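Local coordinates for protein carbonic anhydrase (Sordaria macrospora, PDB 4O1K) that catalyses, as a zinc-dependent beta-carbonic anhydrase, the reversible hydration of carbon dioxide to bicarbonate, at residues P49-I54 and V104-V109; R78-L83 and G128-W133. All blocks are in the same frame, centred on the assembly; numbering follows the deposited sequence.

Contact 1 of 2, residues P49-I54 and V104-V109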
loop_
_atom_site.group_PDB
_atom_site.type_symbol
_atom_site.label_atom_id
_atom_site.label_comp_id
_atom_site.label_asym_id
_atom_site.label_seq_id
_atom_site.Cartn_x
_atom_site.Cartn_y
_atom_site.Cartn_z
ATOM N N PRO A 49 16.330 10.572 -17.946
ATOM C CA PRO A 49 16.265 11.766 -17.099
ATOM C C PRO A 49 17.456 11.840 -16.157
ATOM O O PRO A 49 17.957 10.806 -15.699
ATOM C CB PRO A 49 14.985 11.535 -16.286
ATOM C CG PRO A 49 14.821 10.047 -16.268
ATOM C CD PRO A 49 15.230 9.635 -17.656
ATOM N N GLU A 50 17.904 13.058 -15.876
ATOM C CA GLU A 50 18.952 13.289 -14.896
ATOM C C GLU A 50 18.354 13.438 -13.503
ATOM O O GLU A 50 19.066 13.300 -12.504
ATOM C CB GLU A 50 19.709 14.572 -15.239
ATOM C CG GLU A 50 20.448 14.524 -16.559
ATOM C CD GLU A 50 21.919 14.208 -16.382
ATOM O OE1 GLU A 50 22.662 15.081 -15.875
ATOM O OE2 GLU A 50 22.331 13.085 -16.748
ATOM N N TYR A 51 17.052 13.723 -13.446
ATOM C CA TYR A 51 16.349 13.997 -12.177
ATOM C C TYR A 51 15.177 13.080 -11.960
ATOM O O TYR A 51 14.435 12.796 -12.908
ATOM C CB TYR A 51 15.737 15.405 -12.215
ATOM C CG TYR A 51 16.720 16.550 -12.084
ATOM C CD1 TYR A 51 16.909 17.180 -10.859
ATOM C CD2 TYR A 51 17.425 17.025 -13.185
ATOM C CE1 TYR A 51 17.793 18.226 -10.729
ATOM C CE2 TYR A 51 18.298 18.075 -13.061
ATOM C CZ TYR A 51 18.475 18.667 -11.832
ATOM O OH TYR A 51 19.353 19.713 -11.707
ATOM N N LEU A 52 14.991 12.670 -10.700
ATOM C CA LEU A 52 13.706 12.215 -10.176
ATOM C C LEU A 52 13.120 13.374 -9.356
ATOM O O LEU A 52 13.765 13.894 -8.456
ATOM C CB LEU A 52 13.880 10.996 -9.261
ATOM C CG LEU A 52 12.650 10.615 -8.431
ATOM C CD1 LEU A 52 11.440 10.282 -9.319
ATOM C CD2 LEU A 52 12.938 9.445 -7.487
ATOM N N TRP A 53 11.916 13.802 -9.698
ATOM C CA TRP A 53 11.277 14.927 -9.025
ATOM C C TRP A 53 10.074 14.380 -8.297
ATOM O O TRP A 53 9.185 13.790 -8.919
ATOM C CB TRP A 53 10.796 15.920 -10.075
ATOM C CG TRP A 53 10.177 17.156 -9.528
ATOM C CD1 TRP A 53 8.888 17.332 -9.097
ATOM C CD2 TRP A 53 10.827 18.423 -9.399
ATOM N NE1 TRP A 53 8.714 18.656 -8.679
ATOM C CE2 TRP A 53 9.895 19.330 -8.851
ATOM C CE3 TRP A 53 12.121 18.875 -9.687
ATOM C CZ2 TRP A 53 10.221 20.672 -8.596
ATOM C CZ3 TRP A 53 12.437 20.195 -9.422
ATOM C CH2 TRP A 53 11.496 21.075 -8.893
ATOM N N ILE A 54 10.024 14.589 -6.991
ATOM C CA ILE A 54 8.863 14.183 -6.189
ATOM C C ILE A 54 8.181 15.454 -5.714
ATOM O O ILE A 54 8.716 16.187 -4.873
ATOM C CB ILE A 54 9.288 13.338 -4.966
ATOM C CG1 ILE A 54 10.065 12.109 -5.456
ATOM C CG2 ILE A 54 8.045 12.887 -4.167
ATOM C CD1 ILE A 54 10.670 11.247 -4.323
ATOM N N VAL A 104 19.394 8.130 -12.401
ATOM C CA VAL A 104 19.147 9.517 -12.118
ATOM C C VAL A 104 20.314 10.088 -11.285
ATOM O O VAL A 104 20.868 9.380 -10.450
ATOM C CB VAL A 104 17.742 9.552 -11.445
ATOM C CG1 VAL A 104 17.740 10.174 -10.073
ATOM C CG2 VAL A 104 16.692 10.127 -12.407
ATOM N N LYS A 105 20.737 11.327 -11.560
ATOM C CA LYS A 105 21.841 11.930 -10.814
ATOM C C LYS A 105 21.365 12.741 -9.614
ATOM O O LYS A 105 22.148 13.016 -8.680
ATOM C CB LYS A 105 22.662 12.847 -11.730
ATOM C CG LYS A 105 23.864 12.181 -12.389
ATOM C CD LYS A 105 23.502 11.284 -13.531
ATOM C CE LYS A 105 24.684 11.212 -14.503
ATOM N NZ LYS A 105 25.929 10.806 -13.783
ATOM N N HIS A 106 20.087 13.122 -9.640
ATOM C CA HIS A 106 19.510 13.967 -8.611
ATOM C C HIS A 106 18.128 13.450 -8.217
ATOM O O HIS A 106 17.361 12.992 -9.063
ATOM C CB HIS A 106 19.346 15.397 -9.142
ATOM C CG HIS A 106 20.621 16.020 -9.611
ATOM N ND1 HIS A 106 21.508 16.631 -8.749
ATOM C CD2 HIS A 106 21.153 16.140 -10.853
ATOM C CE1 HIS A 106 22.538 17.097 -9.444
ATOM N NE2 HIS A 106 22.349 16.810 -10.721
ATOM N N ILE A 107 17.801 13.536 -6.931
ATOM C CA ILE A 107 16.414 13.316 -6.512
ATOM C C ILE A 107 16.017 14.576 -5.755
ATOM O O ILE A 107 16.717 14.988 -4.856
ATOM C CB ILE A 107 16.279 12.112 -5.590
ATOM C CG1 ILE A 107 16.719 10.829 -6.300
ATOM C CG2 ILE A 107 14.790 11.928 -5.174
ATOM C CD1 ILE A 107 16.609 9.551 -5.428
ATOM N N VAL A 108 14.923 15.220 -6.152
ATOM C CA VAL A 108 14.491 16.462 -5.506
ATOM C C VAL A 108 13.140 16.152 -4.886
ATOM O O VAL A 108 12.299 15.580 -5.568
ATOM C CB VAL A 108 14.209 17.522 -6.577
ATOM C CG1 VAL A 108 13.508 18.736 -5.951
ATOM C CG2 VAL A 108 15.522 17.918 -7.312
ATOM N N VAL A 109 12.943 16.527 -3.627
ATOM C CA VAL A 109 11.596 16.576 -3.053
ATOM C C VAL A 109 11.270 18.048 -3.020
ATOM O O VAL A 109 11.991 18.829 -2.394
ATOM C CB VAL A 109 11.566 16.031 -1.620
ATOM C CG1 VAL A 109 10.189 16.261 -0.988
ATOM C CG2 VAL A 109 11.868 14.544 -1.638
#

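Contact 2 of 2, residues R78-L83 and G128-W133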
loop_
_atom_site.group_PDB
_atom_site.type_symbol
_atom_site.label_atom_id
_atom_site.label_comp_id
_atom_site.label_asym_id
_atom_site.label_seq_id
_atom_site.Cartn_x
_atom_site.Cartn_y
_atom_site.Cartn_z
ATOM N N ARG A 78 4.061 12.838 -8.566
ATOM C CA ARG A 78 3.378 13.879 -7.799
ATOM C C ARG A 78 2.286 13.237 -6.986
ATOM O O ARG A 78 1.490 12.436 -7.534
ATOM C CB ARG A 78 2.766 14.936 -8.738
ATOM C CG ARG A 78 3.765 16.013 -9.129
ATOM C CD ARG A 78 3.267 16.921 -10.269
ATOM N NE ARG A 78 2.309 17.919 -9.803
ATOM C CZ ARG A 78 1.758 18.839 -10.602
ATOM N NH1 ARG A 78 2.092 18.874 -11.888
ATOM N NH2 ARG A 78 0.888 19.728 -10.128
ATOM N N ASN A 79 2.248 13.571 -5.693
ATOM C CA ASN A 79 1.204 13.002 -4.816
ATOM C C ASN A 79 0.773 14.055 -3.819
ATOM O O ASN A 79 1.342 15.126 -3.814
ATOM C CB ASN A 79 1.679 11.720 -4.111
ATOM C CG ASN A 79 2.819 11.948 -3.153
ATOM O OD1 ASN A 79 2.819 12.880 -2.357
ATOM N ND2 ASN A 79 3.796 11.032 -3.181
ATOM N N ILE A 80 -0.236 13.787 -3.001
ATOM C CA ILE A 80 -0.701 14.831 -2.081
ATOM C C ILE A 80 0.365 15.084 -1.006
ATOM O O ILE A 80 0.708 14.196 -0.210
ATOM C CB ILE A 80 -2.047 14.462 -1.434
ATOM C CG1 ILE A 80 -3.175 14.536 -2.468
ATOM C CG2 ILE A 80 -2.358 15.428 -0.289
ATOM C CD1 ILE A 80 -4.443 13.770 -2.018
ATOM N N ALA A 81 0.895 16.311 -1.012
ATOM C CA ALA A 81 1.911 16.794 -0.079
ATOM C C ALA A 81 3.286 16.172 -0.242
ATOM O O ALA A 81 4.097 16.196 0.675
ATOM C CB ALA A 81 1.410 16.754 1.400
ATOM N N ASN A 82 3.564 15.661 -1.441
ATOM C CA ASN A 82 4.912 15.230 -1.801
ATOM C C ASN A 82 5.533 14.295 -0.768
ATOM O O ASN A 82 6.669 14.523 -0.312
ATOM C CB ASN A 82 5.842 16.430 -2.139
ATOM C CG ASN A 82 5.799 17.565 -1.098
ATOM O OD1 ASN A 82 5.019 18.519 -1.227
ATOM N ND2 ASN A 82 6.653 17.473 -0.076
ATOM N N LEU A 83 4.764 13.268 -0.387
ATOM C CA LEU A 83 5.192 12.309 0.628
ATOM C C LEU A 83 6.001 11.134 0.083
ATOM O O LEU A 83 5.749 10.628 -1.026
ATOM C CB LEU A 83 3.969 11.739 1.368
ATOM C CG LEU A 83 3.094 12.741 2.089
ATOM C CD1 LEU A 83 1.898 12.042 2.770
ATOM C CD2 LEU A 83 3.906 13.444 3.149
ATOM N N GLY A 128 -12.120 10.456 5.557
ATOM C CA GLY A 128 -12.221 9.126 4.963
ATOM C C GLY A 128 -10.881 8.524 4.592
ATOM O O GLY A 128 -9.974 8.455 5.429
ATOM N N LEU A 129 -10.772 8.098 3.332
ATOM C CA LEU A 129 -9.548 7.546 2.744
ATOM C C LEU A 129 -8.343 8.437 2.902
ATOM O O LEU A 129 -7.209 7.953 2.968
ATOM C CB LEU A 129 -9.757 7.289 1.246
ATOM C CG LEU A 129 -10.330 5.937 0.854
ATOM C CD1 LEU A 129 -10.635 5.856 -0.636
ATOM C CD2 LEU A 129 -9.319 4.902 1.219
ATOM N N MET A 130 -8.563 9.748 2.914
ATOM C CA MET A 130 -7.452 10.665 3.068
ATOM C C MET A 130 -6.810 10.568 4.457
ATOM O O MET A 130 -5.644 10.954 4.616
ATOM C CB MET A 130 -7.886 12.108 2.793
ATOM C CG MET A 130 -8.072 12.443 1.305
ATOM S SD MET A 130 -6.511 12.420 0.382
ATOM C CE MET A 130 -5.487 13.491 1.373
ATOM N N ASN A 131 -7.542 10.058 5.456
ATOM C CA ASN A 131 -7.031 10.137 6.818
ATOM C C ASN A 131 -5.660 9.467 6.972
ATOM O O ASN A 131 -4.744 10.091 7.475
ATOM C CB ASN A 131 -8.023 9.582 7.863
ATOM C CG ASN A 131 -9.344 10.355 7.915
ATOM O OD1 ASN A 131 -9.402 11.557 7.655
ATOM N ND2 ASN A 131 -10.413 9.658 8.290
ATOM N N PRO A 132 -5.514 8.201 6.547
ATOM C CA PRO A 132 -4.188 7.638 6.816
ATOM C C PRO A 132 -3.105 8.291 5.941
ATOM O O PRO A 132 -1.928 8.301 6.331
ATOM C CB PRO A 132 -4.339 6.171 6.416
ATOM C CG PRO A 132 -5.783 5.954 6.113
ATOM C CD PRO A 132 -6.352 7.272 5.778
ATOM N N TRP A 133 -3.480 8.848 4.788
ATOM C CA TRP A 133 -2.466 9.561 4.001
ATOM C C TRP A 133 -1.980 10.820 4.713
ATOM O O TRP A 133 -0.768 11.017 4.903
ATOM C CB TRP A 133 -2.997 9.865 2.588
ATOM C CG TRP A 133 -1.927 10.372 1.689
ATOM C CD1 TRP A 133 -1.675 11.667 1.364
ATOM C CD2 TRP A 133 -0.964 9.580 0.982
ATOM N NE1 TRP A 133 -0.598 11.741 0.508
ATOM C CE2 TRP A 133 -0.148 10.460 0.252
ATOM C CE3 TRP A 133 -0.713 8.205 0.902
ATOM C CZ2 TRP A 133 0.894 10.015 -0.554
ATOM C CZ3 TRP A 133 0.338 7.756 0.103
ATOM C CH2 TRP A 133 1.138 8.665 -0.600
#

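Contact 1 of 2, residues P49-I54 and V104-V109
Residues 51-54 pair in parallel with residues 106-109, Tyr51 beside His106 and Ile54 beside Val109; their axes come within 4.7 Å, 13° from parallel. The N-H of Leu52 meets His106 O, Val108 N meets Leu52 O, and Ile54 N meets Val108 O, all nearly straight. At the start, Glu50 O takes two donors. His106 N lies 3.0 Å from Glu50 O, almost in line with the carbonyl; Lys105 N approaches from above the carbonyl plane.

Tyr51, Trp53, His106 and Val108 share one face of the sheet. The phenol ring of Tyr51 makes an offset stack with the imidazole of His106, centroids 4.7 Å apart and planes at 21°. The Tyr51 CG is anti to its carbonyl carbon (chi1 -74°), which brings Tyr51 CD1 to 3.5 Å from His106 CB and lays the imidazole over one face of the phenol. Val108 CG2 meets the edge of the same ring, and Val108 CG1 sits over the six-membered ring of Trp53, 4.1 Å from its centroid. An alanine at Tyr51 would probably leave the imidazole without this stacking partner and open a gap beside Val108. On the other face, Leu52 CD2 packs 3.9 Å from Ile107 CG2, the two side chains running alongside.

These two inner strands belong to the parallel core of the central sheet in the beta-carbonic anhydrase alpha/beta fold. Strand 74-79 flanks 51-56, and strand 190-197 flanks 106-112, where His192 bonds His106 ND1. Helix 154-174 packs on Ile107 and Val109, while Val21 of a second subunit packs on Tyr51.

Contact 2 of 2, residues R78-L83 and G128-W133
Ile80 and Trp133 bring the end of strand 74-79 and its following type II turn, Asn79 to Asn82, against the first turn of helix 130-143, with their CA atoms 8.2 Å apart. Trp133 NE1 donates to Ile80 O at 2.9 Å, in the ring plane and on a carbonyl lone pair, with an N-H...O angle of 168°. This bond, with Leu83 on the ring face, would hold the rotation of the indole. The Trp133 CG is anti to the backbone N (chi1 -170°), which carries the indole out to the turn.

Leu83 CD1 makes a CH-pi contact over the five-membered ring of Trp133, 3.7 Å from its centroid. Asn79 meets the ring edge at CZ2, its amide plane 79° from the indole plane. Both ends of that amide are held by Leu83: Asn79 OD1 accepts from Leu83 N at 2.8 Å, and Asn79 ND2 donates to Leu83 O at 2.9 Å. Ile80 and Met130 meet tip to tip, with Ile80 CD1 3.4 Å from Met130 SD.

Asn90 of a second subunit packs on both Asn79 and Trp133, and Thr87 of a third subunit on Trp133. The Ile80 side chain lies about 6 Å from the bound zinc ion, whose ligands are Cys56, Asp58, His112 and Cys115. The contact joins the loop leaving a strand end beside the zinc site of a beta-carbonic anhydrase to the start of a helix.

Overall arrangement
Both contacts are buried, and both reach the same sheet through the neighbouring strands 51-56 and 74-79. Contact 1 joins two strands inside that sheet; contact 2 joins the loop leaving its edge strand, as counted within this chain, to a helix. Their centres are 21 Å apart, yet they touch where Val109 CG1 comes 3.8 Å from Asn82 ND2. Contact 1 relies on repeated backbone bonds with aromatic and aliphatic layers on its two faces. Contact 2 has one cross-segment bond, from a side chain to a backbone carbonyl, and lies closer to the zinc ion. Subunit neighbours are also more numerous around contact 2.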